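Local coordinates for protein transcriptional regulator (Saccharomonospora viridis, PDB 4KWA) that probably represses transcription as a TetR-family DNA-binding regulator, and binds choline in the ligand-binding domain of its C-terminal part, at residues 49-60 with 112-122. Residues are numbered along the deposited sequence; the frame is centred on the assembly and turned at random.
Sequences KDILLEALRRNV and NPKIRDLYNDA
L118 reaches out from helix 113-139 as a knob and fits among L53, L56, R57 and V60 of helix 48-71. Its chi1 of -176°, with CG anti to the backbone N, aims the leucine fork at that helix: CD1 lies 3.8 Å from the L53 carbonyl O, beside R57 N, while CD2 rests on L56 CB and V60 CG2. Packing is tightest one turn earlier, where the side chains of I115 and L56 cross nearly perpendicular and I115 CD1 comes to 3.4 Å from L56 CD1, closer than usual for methyls. The same I115 methyl touches L53 CD1 at 3.7 Å, and V105 and V101 of helix 94-109 also pack on L56. Toward solvent the contact is looser. R57 lays one guanidinium face over L118 CD1, held by a side-on salt bridge to E54 in which NE meets OE1 and NH1 meets OE2. K114 runs its aliphatic chain across L53 CD2, yet its NZ stays 4.4 Å from D50 OD1, beyond a salt bridge. At the N-terminal end, a water bridges K49 O and N112 ND2, while N112 OD1 caps its helix through I115 N (3.2 Å). A122 CB packs on both V60 methyls, and the A122 side chain lies about 5 Å from the bound choline. The axes of helices 49-60 and 113-122 run nearly parallel, at 8°, consistent with the TetR-family helix linking the predicted helix-turn-helix (26-45) to the ligand-binding part.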
ATOM      1  N   LYS A  49     -15.269  -8.525 -12.558  1.00 35.77           N
ATOM      2  CA  LYS A  49     -14.812  -7.130 -12.336  1.00 37.42           C
ATOM      3  C   LYS A  49     -15.966  -6.266 -12.010  1.00 32.19           C
ATOM      4  O   LYS A  49     -15.819  -5.241 -11.324  1.00 28.46           O
ATOM      5  CB  LYS A  49     -14.054  -6.517 -13.557  1.00 43.74           C
ATOM      6  CG  LYS A  49     -12.668  -7.088 -13.781  1.00 54.90           C
ATOM      7  CD  LYS A  49     -11.978  -6.493 -15.014  1.00 65.26           C
ATOM      8  CE  LYS A  49     -12.714  -6.762 -16.317  1.00 83.10           C
ATOM      9  NZ  LYS A  49     -11.927  -6.300 -17.501  1.00 89.77           N
ATOM     10  N   ASP A  50     -17.140  -6.589 -12.537  1.00 29.42           N
ATOM     11  CA  ASP A  50     -18.292  -5.794 -12.131  1.00 32.66           C
ATOM     12  C   ASP A  50     -18.679  -6.027 -10.705  1.00 35.71           C
ATOM     13  O   ASP A  50     -19.128  -5.069 -10.050  1.00 32.54           O
ATOM     14  CB  ASP A  50     -19.524  -6.016 -12.972  1.00 35.26           C
ATOM     15  CG  ASP A  50     -19.552  -5.111 -14.155  1.00 53.43           C
ATOM     16  OD1 ASP A  50     -18.557  -5.100 -14.925  1.00 45.31           O
ATOM     17  OD2 ASP A  50     -20.551  -4.380 -14.272  1.00 59.32           O
ATOM     18  N   ILE A  51     -18.573  -7.273 -10.218  1.00 33.36           N
ATOM     19  CA  ILE A  51     -18.861  -7.524  -8.783  1.00 34.01           C
ATOM     20  C   ILE A  51     -17.877  -6.676  -7.910  1.00 34.04           C
ATOM     21  O   ILE A  51     -18.303  -6.033  -6.941  1.00 30.82           O
ATOM     22  CB  ILE A  51     -18.757  -9.006  -8.396  1.00 38.14           C
ATOM     23  CG1 ILE A  51     -19.718  -9.806  -9.262  1.00 41.80           C
ATOM     24  CG2 ILE A  51     -19.068  -9.176  -6.876  1.00 40.95           C
ATOM     25  CD1 ILE A  51     -19.675 -11.281  -8.964  1.00 44.11           C
ATOM     26  N   LEU A  52     -16.595  -6.628  -8.277  1.00 27.75           N
ATOM     27  CA  LEU A  52     -15.607  -5.855  -7.503  1.00 32.65           C
ATOM     28  C   LEU A  52     -15.965  -4.348  -7.547  1.00 31.96           C
ATOM     29  O   LEU A  52     -16.059  -3.689  -6.496  1.00 37.19           O
ATOM     30  CB  LEU A  52     -14.198  -6.040  -8.039  1.00 29.33           C
ATOM     31  CG  LEU A  52     -12.998  -5.314  -7.395  1.00 28.78           C
ATOM     32  CD1 LEU A  52     -12.961  -5.576  -5.918  1.00 27.33           C
ATOM     33  CD2 LEU A  52     -11.675  -5.648  -8.014  1.00 34.94           C
ATOM     34  N   LEU A  53     -16.262  -3.855  -8.757  1.00 28.60           N
ATOM     35  CA  LEU A  53     -16.532  -2.432  -8.881  1.00 28.44           C
ATOM     36  C   LEU A  53     -17.768  -2.052  -8.027  1.00 30.46           C
ATOM     37  O   LEU A  53     -17.763  -1.032  -7.304  1.00 30.39           O
ATOM     38  CB  LEU A  53     -16.733  -2.078 -10.359  1.00 29.77           C
ATOM     39  CG  LEU A  53     -17.113  -0.657 -10.660  1.00 32.36           C
ATOM     40  CD1 LEU A  53     -15.888   0.175 -10.427  1.00 33.94           C
ATOM     41  CD2 LEU A  53     -17.617  -0.618 -12.118  1.00 29.68           C
ATOM     42  N   GLU A  54     -18.831  -2.835  -8.131  1.00 29.37           N
ATOM     43  CA  GLU A  54     -20.078  -2.448  -7.429  1.00 30.56           C
ATOM     44  C   GLU A  54     -20.003  -2.665  -5.926  1.00 31.18           C
ATOM     45  O   GLU A  54     -20.622  -1.915  -5.088  1.00 31.05           O
ATOM     46  CB  GLU A  54     -21.266  -3.178  -8.062  1.00 33.03           C
ATOM     47  CG  GLU A  54     -21.521  -2.797  -9.535  1.00 38.93           C
ATOM     48  CD  GLU A  54     -21.780  -1.287  -9.743  1.00 46.38           C
ATOM     49  OE1 GLU A  54     -22.274  -0.647  -8.777  1.00 45.23           O
ATOM     50  OE2 GLU A  54     -21.518  -0.741 -10.861  1.00 44.03           O
ATOM     51  N   ALA A  55     -19.163  -3.642  -5.550  1.00 29.08           N
ATOM     52  CA  ALA A  55     -18.926  -3.907  -4.113  1.00 26.61           C
ATOM     53  C   ALA A  55     -18.106  -2.753  -3.521  1.00 26.80           C
ATOM     54  O   ALA A  55     -18.389  -2.274  -2.389  1.00 31.29           O
ATOM     55  CB  ALA A  55     -18.131  -5.244  -3.911  1.00 29.37           C
ATOM     56  N   LEU A  56     -17.207  -2.226  -4.310  1.00 29.82           N
ATOM     57  CA  LEU A  56     -16.355  -1.111  -3.826  1.00 30.96           C
ATOM     58  C   LEU A  56     -17.273   0.130  -3.691  1.00 31.60           C
ATOM     59  O   LEU A  56     -17.180   0.886  -2.724  1.00 29.78           O
ATOM     60  CB  LEU A  56     -15.282  -0.775  -4.824  1.00 28.11           C
ATOM     61  CG  LEU A  56     -14.206  -1.822  -4.983  1.00 35.83           C
ATOM     62  CD1 LEU A  56     -13.340  -1.521  -6.183  1.00 37.91           C
ATOM     63  CD2 LEU A  56     -13.351  -1.843  -3.749  1.00 43.73           C
ATOM     64  N   ARG A  57     -18.114   0.354  -4.673  1.00 31.92           N
ATOM     65  CA  ARG A  57     -18.974   1.520  -4.613  1.00 30.93           C
ATOM     66  C   ARG A  57     -19.859   1.476  -3.380  1.00 34.71           C
ATOM     67  O   ARG A  57     -20.004   2.477  -2.648  1.00 28.95           O
ATOM     68  CB  ARG A  57     -19.836   1.603  -5.856  1.00 34.58           C
ATOM     69  CG  ARG A  57     -20.472   2.975  -6.112  1.00 38.08           C
ATOM     70  CD  ARG A  57     -21.443   2.951  -7.280  1.00 47.80           C
ATOM     71  NE  ARG A  57     -20.969   2.174  -8.442  1.00 50.93           N
ATOM     72  CZ  ARG A  57     -20.069   2.577  -9.322  1.00 43.91           C
ATOM     73  NH1 ARG A  57     -19.778   1.813 -10.374  1.00 42.16           N
ATOM     74  NH2 ARG A  57     -19.532   3.780  -9.200  1.00 50.18           N
ATOM     75  N   ARG A  58     -20.418   0.292  -3.108  1.00 30.68           N
ATOM     76  CA  ARG A  58     -21.278   0.140  -1.930  1.00 28.86           C
ATOM     77  C   ARG A  58     -20.488   0.356  -0.639  1.00 31.44           C
ATOM     78  O   ARG A  58     -20.944   1.004   0.325  1.00 30.90           O
ATOM     79  CB  ARG A  58     -21.982  -1.254  -1.903  1.00 32.66           C
ATOM     80  CG  ARG A  58     -22.957  -1.384  -0.724  1.00 39.70           C
ATOM     81  CD  ARG A  58     -23.574  -2.812  -0.698  1.00 45.08           C
ATOM     82  NE  ARG A  58     -24.119  -3.122   0.627  1.00 47.60           N
ATOM     83  CZ  ARG A  58     -23.465  -3.727   1.616  1.00 51.84           C
ATOM     84  NH1 ARG A  58     -22.192  -4.142   1.474  1.00 51.46           N
ATOM     85  NH2 ARG A  58     -24.104  -3.926   2.775  1.00 47.20           N
ATOM     86  N   ASN A  59     -19.266  -0.134  -0.597  1.00 30.17           N
ATOM     87  CA  ASN A  59     -18.517   0.027   0.608  1.00 31.96           C
ATOM     88  C   ASN A  59     -18.065   1.441   0.829  1.00 28.90           C
ATOM     89  O   ASN A  59     -17.967   1.882   1.976  1.00 31.90           O
ATOM     90  CB  ASN A  59     -17.329  -0.932   0.603  1.00 33.99           C
ATOM     91  CG  ASN A  59     -16.441  -0.699   1.761  1.00 37.52           C
ATOM     92  OD1 ASN A  59     -15.541   0.177   1.675  1.00 38.58           O
ATOM     93  ND2 ASN A  59     -16.810  -1.261   2.896  1.00 41.57           N
ATOM     94  N   VAL A  60     -17.714   2.150  -0.232  1.00 35.25           N
ATOM     95  CA  VAL A  60     -17.253   3.566  -0.078  1.00 35.69           C
ATOM     96  C   VAL A  60     -18.396   4.327   0.528  1.00 35.92           C
ATOM     97  O   VAL A  60     -18.176   5.153   1.412  1.00 31.44           O
ATOM     98  CB  VAL A  60     -16.807   4.189  -1.416  1.00 31.97           C
ATOM     99  CG1 VAL A  60     -16.847   5.742  -1.448  1.00 33.68           C
ATOM    100  CG2 VAL A  60     -15.481   3.597  -1.840  1.00 35.99           C
ATOM    101  N   ASN A 112      -7.249  -1.434 -14.287  1.00 41.17           N
ATOM    102  CA  ASN A 112      -8.695  -1.254 -14.591  1.00 38.50           C
ATOM    103  C   ASN A 112      -9.062   0.225 -14.326  1.00 40.48           C
ATOM    104  O   ASN A 112      -8.995   0.624 -13.165  1.00 30.18           O
ATOM    105  CB  ASN A 112      -9.534  -2.162 -13.607  1.00 35.82           C
ATOM    106  CG  ASN A 112     -11.039  -2.137 -13.849  1.00 39.51           C
ATOM    107  OD1 ASN A 112     -11.611  -1.120 -14.179  1.00 42.33           O
ATOM    108  ND2 ASN A 112     -11.706  -3.257 -13.596  1.00 49.56           N
ATOM    109  N   PRO A 113      -9.469   0.994 -15.374  1.00 45.09           N
ATOM    110  CA  PRO A 113      -9.809   2.456 -15.329  1.00 33.06           C
ATOM    111  C   PRO A 113     -11.036   2.775 -14.537  1.00 38.02           C
ATOM    112  O   PRO A 113     -11.019   3.806 -13.885  1.00 37.38           O
ATOM    113  CB  PRO A 113      -9.995   2.860 -16.823  1.00 43.65           C
ATOM    114  CG  PRO A 113     -10.244   1.597 -17.562  1.00 48.06           C
ATOM    115  CD  PRO A 113      -9.644   0.442 -16.745  1.00 49.55           C
ATOM    116  N   LYS A 114     -12.053   1.879 -14.489  1.00 33.41           N
ATOM    117  CA  LYS A 114     -13.229   2.168 -13.704  1.00 39.45           C
ATOM    118  C   LYS A 114     -12.861   2.069 -12.216  1.00 28.42           C
ATOM    119  O   LYS A 114     -13.287   2.899 -11.460  1.00 32.78           O
ATOM    120  CB  LYS A 114     -14.462   1.324 -14.034  1.00 37.09           C
ATOM    121  CG  LYS A 114     -14.993   1.565 -15.469  1.00 41.87           C
ATOM    122  CD  LYS A 114     -16.334   0.910 -15.754  1.00 51.09           C
ATOM    123  CE  LYS A 114     -16.296  -0.601 -15.950  1.00 53.04           C
ATOM    124  NZ  LYS A 114     -17.596  -1.146 -16.484  1.00 51.01           N
ATOM    125  N   ILE A 115     -12.083   1.067 -11.827  1.00 29.81           N
ATOM    126  CA  ILE A 115     -11.635   0.894 -10.489  1.00 30.39           C
ATOM    127  C   ILE A 115     -10.716   2.054 -10.105  1.00 25.95           C
ATOM    128  O   ILE A 115     -10.886   2.598  -9.010  1.00 28.39           O
ATOM    129  CB  ILE A 115     -10.932  -0.461 -10.248  1.00 31.96           C
ATOM    130  CG1 ILE A 115     -11.877  -1.649 -10.515  1.00 39.48           C
ATOM    131  CG2 ILE A 115     -10.332  -0.520  -8.832  1.00 35.69           C
ATOM    132  CD1 ILE A 115     -12.954  -1.804  -9.506  1.00 45.36           C
ATOM    133  N   ARG A 116      -9.796   2.427 -10.988  1.00 28.79           N
ATOM    134  CA  ARG A 116      -8.888   3.534 -10.787  1.00 31.07           C
ATOM    135  C   ARG A 116      -9.653   4.846 -10.508  1.00 29.84           C
ATOM    136  O   ARG A 116      -9.300   5.609  -9.584  1.00 27.00           O
ATOM    137  CB  ARG A 116      -7.947   3.740 -12.021  1.00 31.87           C
ATOM    138  CG  ARG A 116      -6.781   4.662 -11.733  1.00 35.76           C
ATOM    139  CD  ARG A 116      -5.987   5.232 -12.923  1.00 49.44           C
ATOM    140  NE  ARG A 116      -5.290   4.237 -13.707  1.00 62.33           N
ATOM    141  CZ  ARG A 116      -5.527   3.918 -14.992  1.00 75.54           C
ATOM    142  NH1 ARG A 116      -6.427   4.567 -15.744  1.00 63.96           N
ATOM    143  NH2 ARG A 116      -4.798   2.956 -15.550  1.00 74.30           N
ATOM    144  N   ASP A 117     -10.696   5.085 -11.287  1.00 33.01           N
ATOM    145  CA  ASP A 117     -11.523   6.306 -11.159  1.00 30.93           C
ATOM    146  C   ASP A 117     -12.315   6.286  -9.865  1.00 36.76           C
ATOM    147  O   ASP A 117     -12.400   7.277  -9.163  1.00 32.75           O
ATOM    148  CB  ASP A 117     -12.533   6.434 -12.314  1.00 32.40           C
ATOM    149  CG  ASP A 117     -11.877   6.778 -13.657  1.00 41.32           C
ATOM    150  OD1 ASP A 117     -10.637   6.998 -13.671  1.00 41.18           O
ATOM    151  OD2 ASP A 117     -12.628   6.779 -14.692  1.00 38.03           O
ATOM    152  N   LEU A 118     -12.894   5.144  -9.508  1.00 28.70           N
ATOM    153  CA  LEU A 118     -13.587   5.055  -8.282  1.00 32.62           C
ATOM    154  C   LEU A 118     -12.635   5.264  -7.101  1.00 30.91           C
ATOM    155  O   LEU A 118     -12.972   6.017  -6.181  1.00 30.10           O
ATOM    156  CB  LEU A 118     -14.313   3.717  -8.203  1.00 36.16           C
ATOM    157  CG  LEU A 118     -15.216   3.469  -6.968  1.00 39.23           C
ATOM    158  CD1 LEU A 118     -16.283   2.475  -7.261  1.00 35.39           C
ATOM    159  CD2 LEU A 118     -14.436   2.997  -5.729  1.00 41.66           C
ATOM    160  N   TYR A 119     -11.476   4.597  -7.103  1.00 29.37           N
ATOM    161  CA  TYR A 119     -10.523   4.757  -6.016  1.00 27.72           C
ATOM    162  C   TYR A 119     -10.073   6.245  -5.867  1.00 26.33           C
ATOM    163  O   TYR A 119     -10.028   6.794  -4.742  1.00 26.15           O
ATOM    164  CB  TYR A 119      -9.260   3.903  -6.257  1.00 27.38           C
ATOM    165  CG  TYR A 119      -8.189   4.202  -5.196  1.00 26.24           C
ATOM    166  CD1 TYR A 119      -8.344   3.738  -3.921  1.00 32.52           C
ATOM    167  CD2 TYR A 119      -6.985   4.909  -5.498  1.00 30.71           C
ATOM    168  CE1 TYR A 119      -7.419   4.050  -2.926  1.00 37.24           C
ATOM    169  CE2 TYR A 119      -6.064   5.227  -4.493  1.00 32.08           C
ATOM    170  CZ  TYR A 119      -6.263   4.743  -3.248  1.00 36.99           C
ATOM    171  OH  TYR A 119      -5.344   4.976  -2.299  1.00 45.39           O
ATOM    172  N   ASN A 120      -9.852   6.885  -6.970  1.00 27.44           N
ATOM    173  CA  ASN A 120      -9.427   8.258  -6.917  1.00 28.39           C
ATOM    174  C   ASN A 120     -10.478   9.143  -6.393  1.00 28.75           C
ATOM    175  O   ASN A 120     -10.143  10.113  -5.661  1.00 31.63           O
ATOM    176  CB  ASN A 120      -8.955   8.757  -8.242  1.00 28.62           C
ATOM    177  CG  ASN A 120      -7.505   8.324  -8.531  1.00 38.31           C
ATOM    178  OD1 ASN A 120      -6.614   8.550  -7.700  1.00 48.34           O
ATOM    179  ND2 ASN A 120      -7.251   7.862  -9.733  1.00 43.70           N
ATOM    180  N   ASP A 121     -11.685   8.984  -6.857  1.00 28.35           N
ATOM    181  CA  ASP A 121     -12.715   9.854  -6.261  1.00 30.47           C
ATOM    182  C   ASP A 121     -12.864   9.578  -4.778  1.00 30.43           C
ATOM    183  O   ASP A 121     -13.144  10.492  -4.040  1.00 28.48           O
ATOM    184  CB  ASP A 121     -14.061   9.598  -6.885  1.00 35.65           C
ATOM    185  CG  ASP A 121     -14.158  10.130  -8.260  1.00 40.20           C
ATOM    186  OD1 ASP A 121     -13.233  10.870  -8.702  1.00 38.45           O
ATOM    187  OD2 ASP A 121     -15.152   9.774  -8.888  1.00 42.16           O
ATOM    188  N   ALA A 122     -12.823   8.318  -4.317  1.00 28.46           N
ATOM    189  CA  ALA A 122     -12.972   8.051  -2.905  1.00 29.35           C
ATOM    190  C   ALA A 122     -11.768   8.678  -2.117  1.00 32.21           C
ATOM    191  O   ALA A 122     -11.965   9.316  -1.095  1.00 28.21           O
ATOM    192  CB  ALA A 122     -13.066   6.553  -2.571  1.00 32.54           C
TER
HETATM  193  O   HOH W   1     -14.527  -3.160 -13.009  1.00 44.89           O